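Local coordinates for protein major pollen allergen Pla l 1 (Plantago lanceolata, PDB 4Z8W) that is a secreted plantain pollen allergen of the Ole e 1 family and binds zinc, its physiological role being unclear, at residues F9-V15 with G61-V67; R23-N27 with K118-F122; M33-Q39 with L78-R83. All blocks are in the same frame, centred on the assembly; numbering follows the deposited sequence. Where two conformers were deposited one is given.

Contact 1 of 3, residues F9-V15 with G61-V67; sequences FHVEGEV and GVYRLPV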
ATOM      1  N   PHE A   9      12.796  11.286   2.155  1.00 38.88           N
ATOM      2  CA  PHE A   9      11.603  11.128   1.342  1.00 42.76           C
ATOM      3  C   PHE A   9      10.379  10.891   2.255  1.00 35.52           C
ATOM      4  O   PHE A   9      10.528  10.490   3.410  1.00 37.71           O
ATOM      5  CB  PHE A   9      11.780   9.908   0.419  1.00 41.41           C
ATOM      6  CG  PHE A   9      12.794  10.115  -0.716  1.00 42.49           C
ATOM      7  CD1 PHE A   9      12.492  10.930  -1.833  1.00 43.46           C
ATOM      8  CD2 PHE A   9      14.006   9.421  -0.714  1.00 39.02           C
ATOM      9  CE1 PHE A   9      13.409  11.098  -2.878  1.00 48.07           C
ATOM     10  CE2 PHE A   9      14.938   9.578  -1.773  1.00 44.14           C
ATOM     11  CZ  PHE A   9      14.638  10.409  -2.860  1.00 43.23           C
ATOM     12  N   HIS A  10       9.189  11.109   1.701  1.00 38.12           N
ATOM     13  CA  HIS A  10       7.945  10.537   2.258  1.00 36.75           C
ATOM     14  C   HIS A  10       7.219   9.698   1.176  1.00 30.86           C
ATOM     15  O   HIS A  10       7.006  10.145   0.077  1.00 33.47           O
ATOM     16  CB  HIS A  10       7.037  11.650   2.842  1.00 42.67           C
ATOM     17  CG  HIS A  10       7.596  12.281   4.098  1.00 43.85           C
ATOM     18  ND1 HIS A  10       8.442  13.367   4.071  1.00 42.79           N
ATOM     19  CD2 HIS A  10       7.451  11.950   5.409  1.00 44.61           C
ATOM     20  CE1 HIS A  10       8.799  13.685   5.301  1.00 45.14           C
ATOM     21  NE2 HIS A  10       8.219  12.830   6.135  1.00 45.60           N
ATOM     22  N   VAL A  11       6.826   8.473   1.513  1.00 26.01           N
ATOM     23  CA  VAL A  11       6.091   7.720   0.548  1.00 26.30           C
ATOM     24  C   VAL A  11       4.614   7.815   0.879  1.00 25.50           C
ATOM     25  O   VAL A  11       4.218   7.379   1.958  1.00 25.99           O
ATOM     26  CB  VAL A  11       6.572   6.286   0.582  1.00 26.93           C
ATOM     27  CG1 VAL A  11       5.703   5.461  -0.359  1.00 22.17           C
ATOM     28  CG2 VAL A  11       8.057   6.256   0.161  1.00 26.41           C
ATOM     29  N   GLU A  12       3.808   8.265  -0.074  1.00 24.01           N
ATOM     30  CA  GLU A  12       2.404   8.511   0.247  1.00 26.30           C
ATOM     31  C   GLU A  12       1.499   7.637  -0.592  1.00 28.50           C
ATOM     32  O   GLU A  12       1.713   7.487  -1.789  1.00 27.17           O
ATOM     33  CB  GLU A  12       2.071   9.961  -0.019  1.00 29.76           C
ATOM     34  CG  GLU A  12       1.156  10.510   1.037  1.00 40.65           C
ATOM     35  CD  GLU A  12       1.155  12.032   1.045  1.00 45.89           C
ATOM     36  OE1 GLU A  12       0.741  12.568   0.016  1.00 39.26           O
ATOM     37  OE2 GLU A  12       1.518  12.645   2.078  1.00 41.37           O
ATOM     38  N   GLY A  13       0.496   7.034   0.037  1.00 28.87           N
ATOM     39  CA  GLY A  13      -0.476   6.234  -0.719  1.00 26.81           C
ATOM     40  C   GLY A  13      -1.751   6.116   0.107  1.00 26.40           C
ATOM     41  O   GLY A  13      -1.831   6.609   1.217  1.00 21.96           O
ATOM     42  N   GLU A  14      -2.743   5.471  -0.491  1.00 25.66           N
ATOM     43  CA  GLU A  14      -4.067   5.282   0.125  0.80 28.49           C
ATOM     44  C   GLU A  14      -4.402   3.812   0.421  1.00 26.31           C
ATOM     45  O   GLU A  14      -3.949   2.928  -0.323  1.00 23.30           O
ATOM     46  CB  GLU A  14      -5.163   5.854  -0.793  0.80 28.09           C
ATOM     47  CG  GLU A  14      -5.187   7.376  -0.926  0.80 35.84           C
ATOM     48  CD  GLU A  14      -4.151   7.866  -1.921  0.80 43.49           C
ATOM     49  OE1 GLU A  14      -4.281   7.536  -3.126  0.80 47.09           O
ATOM     50  OE2 GLU A  14      -3.217   8.584  -1.512  0.80 45.01           O
ATOM     51  N   VAL A  15      -5.226   3.541   1.450  1.00 24.05           N
ATOM     52  CA  VAL A  15      -5.751   2.194   1.650  1.00 22.67           C
ATOM     53  C   VAL A  15      -7.289   2.308   1.676  1.00 24.23           C
ATOM     54  O   VAL A  15      -7.825   3.185   2.363  1.00 25.99           O
ATOM     55  CB  VAL A  15      -5.213   1.583   2.982  1.00 19.83           C
ATOM     56  CG1 VAL A  15      -5.856   0.212   3.300  1.00 18.70           C
ATOM     57  CG2 VAL A  15      -3.697   1.421   2.875  1.00 19.19           C
ATOM     58  N   GLY A  61      -7.592   7.750   4.913  1.00 28.01           N
ATOM     59  CA  GLY A  61      -6.997   6.447   4.478  1.00 26.85           C
ATOM     60  C   GLY A  61      -5.613   6.636   3.825  1.00 28.32           C
ATOM     61  O   GLY A  61      -5.212   5.829   2.974  1.00 23.71           O
ATOM     62  N   VAL A  62      -4.878   7.682   4.219  1.00 25.96           N
ATOM     63  CA  VAL A  62      -3.554   8.033   3.577  1.00 27.31           C
ATOM     64  C   VAL A  62      -2.440   7.727   4.525  1.00 28.71           C
ATOM     65  O   VAL A  62      -2.499   8.106   5.705  1.00 26.60           O
ATOM     66  CB  VAL A  62      -3.471   9.543   3.222  1.00 27.85           C
ATOM     67  CG1 VAL A  62      -2.140   9.900   2.534  1.00 25.11           C
ATOM     68  CG2 VAL A  62      -4.628   9.942   2.316  1.00 26.88           C
ATOM     69  N   TYR A  63      -1.399   7.009   4.071  1.00 24.18           N
ATOM     70  CA  TYR A  63      -0.257   6.840   4.957  1.00 22.22           C
ATOM     71  C   TYR A  63       0.876   7.750   4.403  1.00 26.01           C
ATOM     72  O   TYR A  63       0.836   8.164   3.253  1.00 25.18           O
ATOM     73  CB  TYR A  63       0.262   5.375   5.055  1.00 23.15           C
ATOM     74  CG  TYR A  63       0.490   4.695   3.661  1.00 24.52           C
ATOM     75  CD1 TYR A  63       1.702   4.892   2.925  1.00 22.62           C
ATOM     76  CD2 TYR A  63      -0.502   3.890   3.108  1.00 22.57           C
ATOM     77  CE1 TYR A  63       1.882   4.276   1.691  1.00 22.08           C
ATOM     78  CE2 TYR A  63      -0.328   3.254   1.837  1.00 20.92           C
ATOM     79  CZ  TYR A  63       0.845   3.459   1.152  1.00 21.83           C
ATOM     80  OH  TYR A  63       1.042   2.847  -0.051  1.00 21.62           O
ATOM     81  N   ARG A  64       1.917   7.988   5.185  1.00 27.21           N
ATOM     82  CA  ARG A  64       3.010   8.874   4.707  1.00 27.25           C
ATOM     83  C   ARG A  64       4.204   8.428   5.492  1.00 28.34           C
ATOM     84  O   ARG A  64       4.365   8.698   6.700  1.00 33.28           O
ATOM     85  CB  ARG A  64       2.635  10.343   4.889  1.00 29.05           C
ATOM     86  CG  ARG A  64       3.709  11.346   4.615  1.00 36.20           C
ATOM     87  CD  ARG A  64       3.149  12.755   4.779  1.00 36.06           C
ATOM     88  NE  ARG A  64       4.203  13.747   4.730  1.00 46.79           N
ATOM     89  CZ  ARG A  64       4.549  14.387   3.613  1.00 53.56           C
ATOM     90  NH1 ARG A  64       3.911  14.132   2.457  1.00 50.22           N
ATOM     91  NH2 ARG A  64       5.535  15.275   3.645  1.00 52.05           N
ATOM     92  N   LEU A  65       5.025   7.621   4.826  1.00 28.60           N
ATOM     93  CA  LEU A  65       6.126   6.991   5.507  1.00 30.25           C
ATOM     94  C   LEU A  65       7.396   7.795   5.281  1.00 32.26           C
ATOM     95  O   LEU A  65       7.738   8.105   4.116  1.00 32.88           O
ATOM     96  CB  LEU A  65       6.288   5.574   5.012  1.00 30.48           C
ATOM     97  CG  LEU A  65       5.051   4.669   4.901  1.00 29.38           C
ATOM     98  CD1 LEU A  65       5.454   3.393   4.139  1.00 32.28           C
ATOM     99  CD2 LEU A  65       4.441   4.303   6.261  1.00 28.59           C
ATOM    100  N   PRO A  66       8.101   8.161   6.379  1.00 35.54           N
ATOM    101  CA  PRO A  66       9.330   9.006   6.223  1.00 34.55           C
ATOM    102  C   PRO A  66      10.491   8.060   5.968  1.00 32.38           C
ATOM    103  O   PRO A  66      10.670   7.103   6.687  1.00 38.51           O
ATOM    104  CB  PRO A  66       9.470   9.686   7.620  1.00 33.49           C
ATOM    105  CG  PRO A  66       8.700   8.817   8.560  1.00 38.11           C
ATOM    106  CD  PRO A  66       7.906   7.761   7.796  1.00 34.85           C
ATOM    107  N   VAL A  67      11.203   8.253   4.872  1.00 32.59           N
ATOM    108  CA  VAL A  67      12.273   7.307   4.484  1.00 30.21           C
ATOM    109  C   VAL A  67      13.598   8.091   4.524  1.00 30.60           C
ATOM    110  O   VAL A  67      13.618   9.236   4.150  1.00 30.27           O
ATOM    111  CB  VAL A  67      11.989   6.861   3.048  1.00 30.87           C
ATOM    112  CG1 VAL A  67      13.205   6.148   2.389  1.00 29.88           C
ATOM    113  CG2 VAL A  67      10.708   5.966   3.089  1.00 28.98           C
TER
HETATM  114  O   HOH W   1      -1.309   2.351  -1.255  1.00 21.37           O
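Two antiparallel neighbours in one sheet of the Ole e 1-like beta fold, 9-15 and 62-67, run at 160°. Of the ladder's hydrogen bonds only G13 N to Y63 O, 3.4 Å, is weak. The face of H10, E12, E14 and R64 is largely polar despite V62 and P66. R64, t at chi1 to chi3 and with chi4 near 94°, crosses to strand 9-15, where NH1 forms a salt bridge with E12 OE2 at 2.8 Å and the guanidinium lies flat on the m-rotamer ring of H10, centres 4.1 Å apart. The off-well chi1 of E12, -141°, brings its end nearer to meet R64. On the other face V11 CG2 meets V67 CG2 at 4.0 Å; L65 and V67 pack on L40, and V15 and Y63 on V38, of the second sheet, while V11 lies on V117. The p rotamer of Y63 brings its ring under G13, whose CA sits 4.0 Å from the ring centroid in a CH-pi contact; a CB at G13 would hit the hydroxyl. G61, at positive phi, ends the ladder with its O 2.7 Å from V15 N. The Y63 OH donates to water 1, 2.7 Å away, which in turn donates to E14 O at 2.9 Å.

Contact 2 of 3, residues R23-N27 with K118-F122; sequences RNLIN and KPLSF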
ATOM      1  N   ARG A  23     -15.010  -9.206  -6.460  1.00 24.79           N
ATOM      2  CA  ARG A  23     -14.121  -8.454  -7.352  1.00 29.08           C
ATOM      3  C   ARG A  23     -12.839  -8.060  -6.639  1.00 31.31           C
ATOM      4  O   ARG A  23     -12.725  -8.282  -5.446  1.00 29.29           O
ATOM      5  CB  ARG A  23     -14.852  -7.231  -7.875  1.00 26.97           C
ATOM      6  CG  ARG A  23     -16.216  -7.615  -8.552  1.00 28.59           C
ATOM      7  CD  ARG A  23     -16.699  -6.524  -9.486  1.00 29.40           C
ATOM      8  NE  ARG A  23     -15.800  -6.484 -10.620  1.00 24.90           N
ATOM      9  CZ  ARG A  23     -15.669  -5.443 -11.420  1.00 28.89           C
ATOM     10  NH1 ARG A  23     -16.380  -4.378 -11.185  1.00 25.57           N
ATOM     11  NH2 ARG A  23     -14.821  -5.468 -12.478  1.00 31.55           N
ATOM     12  N   ASN A  24     -11.855  -7.549  -7.363  1.00 28.47           N
ATOM     13  CA  ASN A  24     -10.585  -7.086  -6.705  1.00 28.46           C
ATOM     14  C   ASN A  24     -10.195  -5.798  -7.353  1.00 31.08           C
ATOM     15  O   ASN A  24      -9.521  -5.746  -8.431  1.00 32.94           O
ATOM     16  CB  ASN A  24      -9.475  -8.111  -6.855  1.00 29.36           C
ATOM     17  CG  ASN A  24      -8.157  -7.619  -6.275  1.00 32.37           C
ATOM     18  OD1 ASN A  24      -8.127  -6.646  -5.557  1.00 28.59           O
ATOM     19  ND2 ASN A  24      -7.082  -8.343  -6.541  1.00 34.89           N
ATOM     20  N   LEU A  25     -10.710  -4.740  -6.774  1.00 27.09           N
ATOM     21  CA  LEU A  25     -10.478  -3.424  -7.310  1.00 33.64           C
ATOM     22  C   LEU A  25     -10.939  -2.353  -6.368  1.00 29.54           C
ATOM     23  O   LEU A  25     -11.636  -2.620  -5.346  1.00 33.47           O
ATOM     24  CB  LEU A  25     -11.254  -3.247  -8.680  1.00 39.18           C
ATOM     25  CG  LEU A  25     -12.731  -2.803  -8.629  1.00 38.46           C
ATOM     26  CD1 LEU A  25     -13.340  -2.486 -10.000  1.00 30.81           C
ATOM     27  CD2 LEU A  25     -13.614  -3.759  -7.855  1.00 36.03           C
ATOM     28  N   ILE A  26     -10.538  -1.127  -6.684  1.00 28.70           N
ATOM     29  CA  ILE A  26     -10.996   0.034  -5.995  1.00 27.29           C
ATOM     30  C   ILE A  26     -11.896   0.776  -6.967  1.00 32.36           C
ATOM     31  O   ILE A  26     -11.457   1.108  -8.079  1.00 30.36           O
ATOM     32  CB  ILE A  26      -9.815   0.962  -5.565  1.00 34.43           C
ATOM     33  CG1 ILE A  26      -8.992   0.235  -4.474  1.00 32.16           C
ATOM     34  CG2 ILE A  26     -10.341   2.346  -5.145  1.00 32.10           C
ATOM     35  CD1 ILE A  26      -7.719   0.950  -4.042  1.00 33.52           C
ATOM     36  N   ASN A  27     -13.112   1.092  -6.540  1.00 32.11           N
ATOM     37  CA  ASN A  27     -14.082   1.793  -7.408  1.00 36.36           C
ATOM     38  C   ASN A  27     -14.884   2.755  -6.586  1.00 38.56           C
ATOM     39  O   ASN A  27     -14.498   3.036  -5.474  1.00 32.66           O
ATOM     40  CB  ASN A  27     -14.974   0.797  -8.155  1.00 39.27           C
ATOM     41  CG  ASN A  27     -15.811  -0.110  -7.224  1.00 41.84           C
ATOM     42  OD1 ASN A  27     -16.040   0.151  -6.025  1.00 35.91           O
ATOM     43  ND2 ASN A  27     -16.348  -1.166  -7.826  1.00 39.15           N
ATOM     44  N   LYS A 118       0.464   3.641  -5.998  1.00 22.91           N
ATOM     45  CA  LYS A 118      -0.831   3.139  -6.353  1.00 23.55           C
ATOM     46  C   LYS A 118      -1.591   2.675  -5.067  1.00 24.36           C
ATOM     47  O   LYS A 118      -0.934   2.225  -4.103  1.00 23.12           O
ATOM     48  CB  LYS A 118      -0.716   1.955  -7.340  1.00 26.36           C
ATOM     49  CG  LYS A 118      -0.252   2.396  -8.779  1.00 33.37           C
ATOM     50  CD  LYS A 118      -0.215   1.149  -9.717  1.00 40.16           C
ATOM     51  CE  LYS A 118       0.344   1.445 -11.130  1.00 50.77           C
ATOM     52  NZ  LYS A 118      -0.375   0.646 -12.175  1.00 50.13           N
ATOM     53  N   PRO A 119      -2.928   2.791  -5.071  1.00 24.40           N
ATOM     54  CA  PRO A 119      -3.748   2.450  -3.842  1.00 26.35           C
ATOM     55  C   PRO A 119      -3.845   0.937  -3.610  1.00 24.54           C
ATOM     56  O   PRO A 119      -3.663   0.149  -4.527  1.00 22.31           O
ATOM     57  CB  PRO A 119      -5.133   3.059  -4.146  1.00 25.12           C
ATOM     58  CG  PRO A 119      -5.154   3.300  -5.620  1.00 27.30           C
ATOM     59  CD  PRO A 119      -3.721   3.528  -6.088  1.00 26.42           C
ATOM     60  N   LEU A 120      -4.033   0.537  -2.367  1.00 21.68           N
ATOM     61  CA  LEU A 120      -4.228  -0.870  -2.009  1.00 22.31           C
ATOM     62  C   LEU A 120      -5.580  -0.994  -1.327  1.00 20.83           C
ATOM     63  O   LEU A 120      -6.080  -0.023  -0.760  1.00 20.81           O
ATOM     64  CB  LEU A 120      -3.146  -1.319  -0.996  1.00 23.43           C
ATOM     65  CG  LEU A 120      -1.715  -1.380  -1.560  1.00 25.64           C
ATOM     66  CD1 LEU A 120      -0.691  -1.199  -0.430  1.00 25.18           C
ATOM     67  CD2 LEU A 120      -1.541  -2.653  -2.357  1.00 24.39           C
ATOM     68  N   SER A 121      -6.162  -2.174  -1.353  1.00 21.46           N
ATOM     69  CA  SER A 121      -7.389  -2.401  -0.620  1.00 22.91           C
ATOM     70  C   SER A 121      -7.398  -3.741   0.158  1.00 21.21           C
ATOM     71  O   SER A 121      -6.922  -4.766  -0.305  1.00 22.02           O
ATOM     72  CB  SER A 121      -8.614  -2.330  -1.610  1.00 22.17           C
ATOM     73  OG  SER A 121      -8.474  -3.365  -2.613  1.00 26.03           O
ATOM     74  N   PHE A 122      -7.974  -3.715   1.336  1.00 24.58           N
ATOM     75  CA  PHE A 122      -8.527  -4.913   1.924  1.00 23.95           C
ATOM     76  C   PHE A 122      -9.941  -5.175   1.324  1.00 25.10           C
ATOM     77  O   PHE A 122     -10.569  -4.295   0.758  1.00 25.46           O
ATOM     78  CB  PHE A 122      -8.692  -4.659   3.434  1.00 21.37           C
ATOM     79  CG  PHE A 122      -7.394  -4.629   4.200  1.00 22.27           C
ATOM     80  CD1 PHE A 122      -6.660  -5.805   4.378  1.00 23.79           C
ATOM     81  CD2 PHE A 122      -6.857  -3.421   4.663  1.00 22.47           C
ATOM     82  CE1 PHE A 122      -5.421  -5.804   5.043  1.00 24.86           C
ATOM     83  CE2 PHE A 122      -5.651  -3.414   5.387  1.00 18.98           C
ATOM     84  CZ  PHE A 122      -4.952  -4.601   5.605  1.00 22.95           C
TER
HETATM   85  O   HOH W   2      -9.767  -5.801  -3.359  1.00 33.28           O
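I26 has the largest share of this small surface contact, 75 of the 172 Å²; S121 gives 41 Å² and P119 28 Å². Its CA-to-CB bond points toward 118-122, and the m,t rotamer of I26 extends the side chain so that CD1 comes to 3.3 Å from CB of P119, a tight apolar touch. The same methyl is 3.8 Å from L120 O, so the tip of the isoleucine lies against the backbone as well as the proline ring. S121 is the second anchor: its CB packs 3.9 Å from I26 CG1, and I26 and S121 have the closest CA atoms of the two segments, 6.9 Å apart. The setting is a loop, between strands 8-18 and 31-32, folded over strand 114-123 of the Ole e 1-like beta fold; Y16 touches both I26 and P119, giving the apolar patch a third member. The p rotamer of S121 carries OG to the loop side, yet it stays 4.4 Å from N24 OD1 and 4.2 Å from L25 O, too far for direct bonding. Water 2 fills the gap, donating to N24 OD1 at 2.9 Å and hydrogen-bonding S121 OG, also at 2.9 Å. N24 further packs on P90 and L92.

Contact 3 of 3, residues M33-Q39 with L78-R83; sequences MAGAQVQ and LVKSSR
Strands 37-39 and 78-80 pair antiparallel in the second sheet of the Ole e 1-like fold, axes 4.7 Å apart and at 138°. Backbone bonds define a classic beta bulge: Q37 N donates to K80 O (2.8 Å), while Q37 O accepts from V79 N (2.9 Å) and K80 N (3.2 Å). V79 has phi/psi -122/-59, and the register slips by one, from the hydrogen-bonded pair Q37/K80 (CA-CA 5.0 Å) to the non-hydrogen-bonded V38/L78 (4.6 Å). In the adjoining loops, G35 has phi/psi 89/2 and p-rotamer S82 donates OG to A34 O at 2.8 Å. S81 OG accepts from R83 N (3.0 Å), an ST turn, and hydrogen-bonds C86 O. The apolar pair is V38 CG1 and L78 CD2, 4.2 Å apart, both residues m at chi1. Van der Waals contacts set V79 CG2 3.8 Å from Q39 CB and SD of t,t,m M33 3.6 Å from S81 OG. The chemistry implies that main-chain bonds fix the strands, and a serine hydroxyl takes over where the ladder ends.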
ATOM      1  N   MET A  33      -9.932   3.690   4.380  1.00 25.87           N
ATOM      2  CA  MET A  33      -9.805   3.035   5.701  1.00 27.94           C
ATOM      3  C   MET A  33      -8.728   3.737   6.586  1.00 31.69           C
ATOM      4  O   MET A  33      -7.522   3.695   6.268  1.00 27.65           O
ATOM      5  CB  MET A  33      -9.408   1.546   5.542  1.00 26.69           C
ATOM      6  CG  MET A  33      -9.224   0.792   6.859  1.00 21.08           C
ATOM      7  SD  MET A  33      -8.704  -0.897   6.726  1.00 25.79           S
ATOM      8  CE  MET A  33     -10.043  -1.553   5.715  1.00 28.23           C
ATOM      9  N   ALA A  34      -9.165   4.310   7.716  1.00 27.34           N
ATOM     10  CA  ALA A  34      -8.306   4.793   8.791  1.00 28.16           C
ATOM     11  C   ALA A  34      -7.801   3.686   9.664  1.00 30.95           C
ATOM     12  O   ALA A  34      -8.519   2.732   9.981  1.00 33.66           O
ATOM     13  CB  ALA A  34      -9.066   5.839   9.656  1.00 36.15           C
ATOM     14  N   GLY A  35      -6.545   3.799  10.079  1.00 27.13           N
ATOM     15  CA  GLY A  35      -6.005   2.856  11.076  1.00 24.23           C
ATOM     16  C   GLY A  35      -5.411   1.648  10.452  1.00 30.37           C
ATOM     17  O   GLY A  35      -5.017   0.738  11.166  1.00 27.10           O
ATOM     18  N   ALA A  36      -5.385   1.574   9.095  1.00 25.89           N
ATOM     19  CA  ALA A  36      -4.787   0.401   8.488  1.00 28.66           C
ATOM     20  C   ALA A  36      -3.296   0.489   8.733  1.00 26.47           C
ATOM     21  O   ALA A  36      -2.749   1.560   8.790  1.00 28.53           O
ATOM     22  CB  ALA A  36      -5.052   0.339   6.952  1.00 23.11           C
ATOM     23  N   GLN A  37      -2.632  -0.665   8.799  1.00 28.91           N
ATOM     24  CA  GLN A  37      -1.204  -0.683   8.926  1.00 30.01           C
ATOM     25  C   GLN A  37      -0.584  -1.242   7.640  1.00 26.78           C
ATOM     26  O   GLN A  37      -0.979  -2.318   7.167  1.00 24.08           O
ATOM     27  CB  GLN A  37      -0.790  -1.523  10.138  1.00 31.14           C
ATOM     28  CG  GLN A  37      -1.272  -0.940  11.498  1.00 36.80           C
ATOM     29  CD  GLN A  37      -1.208  -1.953  12.650  1.00 43.15           C
ATOM     30  OE1 GLN A  37      -0.360  -2.885  12.674  1.00 45.12           O
ATOM     31  NE2 GLN A  37      -2.133  -1.820  13.571  1.00 40.58           N
ATOM     32  N   VAL A  38       0.449  -0.528   7.162  1.00 26.89           N
ATOM     33  CA  VAL A  38       1.168  -0.851   5.933  1.00 21.48           C
ATOM     34  C   VAL A  38       2.671  -0.983   6.255  1.00 25.19           C
ATOM     35  O   VAL A  38       3.143  -0.593   7.334  1.00 28.46           O
ATOM     36  CB  VAL A  38       0.904   0.193   4.814  1.00 22.23           C
ATOM     37  CG1 VAL A  38      -0.602   0.398   4.524  1.00 20.41           C
ATOM     38  CG2 VAL A  38       1.475   1.549   5.207  1.00 21.44           C
ATOM     39  N   GLN A  39       3.436  -1.575   5.361  1.00 23.91           N
ATOM     40  CA  GLN A  39       4.863  -1.645   5.579  1.00 27.71           C
ATOM     41  C   GLN A  39       5.613  -1.509   4.249  1.00 26.24           C
ATOM     42  O   GLN A  39       5.279  -2.212   3.263  1.00 23.93           O
ATOM     43  CB  GLN A  39       5.200  -2.996   6.218  1.00 31.57           C
ATOM     44  CG  GLN A  39       6.678  -3.196   6.536  1.00 36.92           C
ATOM     45  CD  GLN A  39       6.877  -4.396   7.424  1.00 41.02           C
ATOM     46  OE1 GLN A  39       6.216  -4.504   8.475  1.00 43.07           O
ATOM     47  NE2 GLN A  39       7.725  -5.337   6.990  1.00 37.09           N
ATOM     48  N   LEU A  78       0.116  -4.309   2.441  1.00 23.56           N
ATOM     49  CA  LEU A  78      -0.864  -4.191   3.538  1.00 22.81           C
ATOM     50  C   LEU A  78      -0.410  -5.186   4.622  1.00 24.73           C
ATOM     51  O   LEU A  78       0.160  -6.207   4.296  1.00 26.50           O
ATOM     52  CB  LEU A  78      -2.239  -4.654   3.092  1.00 21.66           C
ATOM     53  CG  LEU A  78      -2.904  -3.792   2.010  1.00 21.77           C
ATOM     54  CD1 LEU A  78      -4.259  -4.394   1.602  1.00 21.84           C
ATOM     55  CD2 LEU A  78      -3.006  -2.356   2.488  1.00 20.54           C
ATOM     56  N   VAL A  79      -0.581  -4.851   5.890  1.00 24.37           N
ATOM     57  CA  VAL A  79      -0.269  -5.895   6.929  1.00 25.97           C
ATOM     58  C   VAL A  79      -1.542  -6.117   7.769  1.00 27.51           C
ATOM     59  O   VAL A  79      -2.079  -7.246   7.806  1.00 31.75           O
ATOM     60  CB  VAL A  79       0.849  -5.439   7.898  1.00 28.69           C
ATOM     61  CG1 VAL A  79       1.143  -6.552   8.916  1.00 25.34           C
ATOM     62  CG2 VAL A  79       2.096  -4.926   7.138  1.00 28.68           C
ATOM     63  N   LYS A  80      -2.043  -5.066   8.412  1.00 24.53           N
ATOM     64  CA  LYS A  80      -3.252  -5.190   9.217  1.00 26.36           C
ATOM     65  C   LYS A  80      -4.390  -4.222   8.894  1.00 26.21           C
ATOM     66  O   LYS A  80      -4.236  -2.980   8.816  1.00 30.25           O
ATOM     67  CB  LYS A  80      -2.969  -4.938  10.730  1.00 27.81           C
ATOM     68  CG  LYS A  80      -1.898  -5.818  11.394  1.00 29.12           C
ATOM     69  CD  LYS A  80      -2.209  -7.331  11.327  1.00 26.06           C
ATOM     70  CE  LYS A  80      -1.411  -8.074  12.434  1.00 32.59           C
ATOM     71  NZ  LYS A  80      -1.561  -9.568  12.212  1.00 32.15           N
ATOM     72  N   SER A  81      -5.588  -4.793   8.890  1.00 25.41           N
ATOM     73  CA  SER A  81      -6.812  -4.023   8.751  1.00 23.89           C
ATOM     74  C   SER A  81      -7.339  -3.535  10.120  1.00 33.98           C
ATOM     75  O   SER A  81      -7.224  -4.267  11.141  1.00 29.61           O
ATOM     76  CB  SER A  81      -7.868  -4.932   8.079  1.00 22.23           C
ATOM     77  OG  SER A  81      -9.117  -4.212   8.005  1.00 22.88           O
ATOM     78  N   SER A  82      -7.939  -2.344  10.155  1.00 28.54           N
ATOM     79  CA  SER A  82      -8.677  -1.948  11.348  1.00 33.96           C
ATOM     80  C   SER A  82     -10.178  -2.326  11.303  1.00 37.36           C
ATOM     81  O   SER A  82     -10.916  -1.937  12.200  1.00 39.59           O
ATOM     82  CB  SER A  82      -8.617  -0.456  11.512  1.00 28.64           C
ATOM     83  OG  SER A  82      -9.148   0.068  10.334  1.00 28.25           O
ATOM     84  N   ARG A  83     -10.620  -3.070  10.284  1.00 36.55           N
ATOM     85  CA  ARG A  83     -12.050  -3.449  10.149  1.00 38.37           C
ATOM     86  C   ARG A  83     -12.150  -4.920  10.052  1.00 38.47           C
ATOM     87  O   ARG A  83     -11.749  -5.516   9.044  1.00 31.78           O
ATOM     88  CB  ARG A  83     -12.689  -2.842   8.934  1.00 37.63           C
ATOM     89  CG  ARG A  83     -12.980  -1.385   9.114  1.00 39.97           C
ATOM     90  CD  ARG A  83     -13.532  -0.879   7.799  1.00 42.93           C
ATOM     91  NE  ARG A  83     -14.775  -1.560   7.460  1.00 41.78           N
ATOM     92  CZ  ARG A  83     -15.569  -1.223   6.439  1.00 41.30           C
ATOM     93  NH1 ARG A  83     -15.298  -0.175   5.641  1.00 42.79           N
ATOM     94  NH2 ARG A  83     -16.659  -1.918   6.234  1.00 38.55           N
TER

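How the contacts relate
V15 joins the contacts: contact 1 and contact 3 meet where its O lies 3.0 Å from M33 N, a probable hydrogen bond, and its CG1 packs 4.0 Å from F122 CD2 of contact 2. Y63 CG is likewise 3.6 Å from V38 CG2. Contacts 1 and 2 share a sheet, E14 O lying 3.1 Å from L120 N, a probable hydrogen bond between neighbouring strands 8-18 and 114-123. L78 of contact 3 packs against contact 2, its CD1 3.3 Å from S121 O. D45 and D73 hold the zinc seen here and lie outside all three contacts; E88, a further zinc-binding residue, has its side chain about 8 Å from those of N24 and L78.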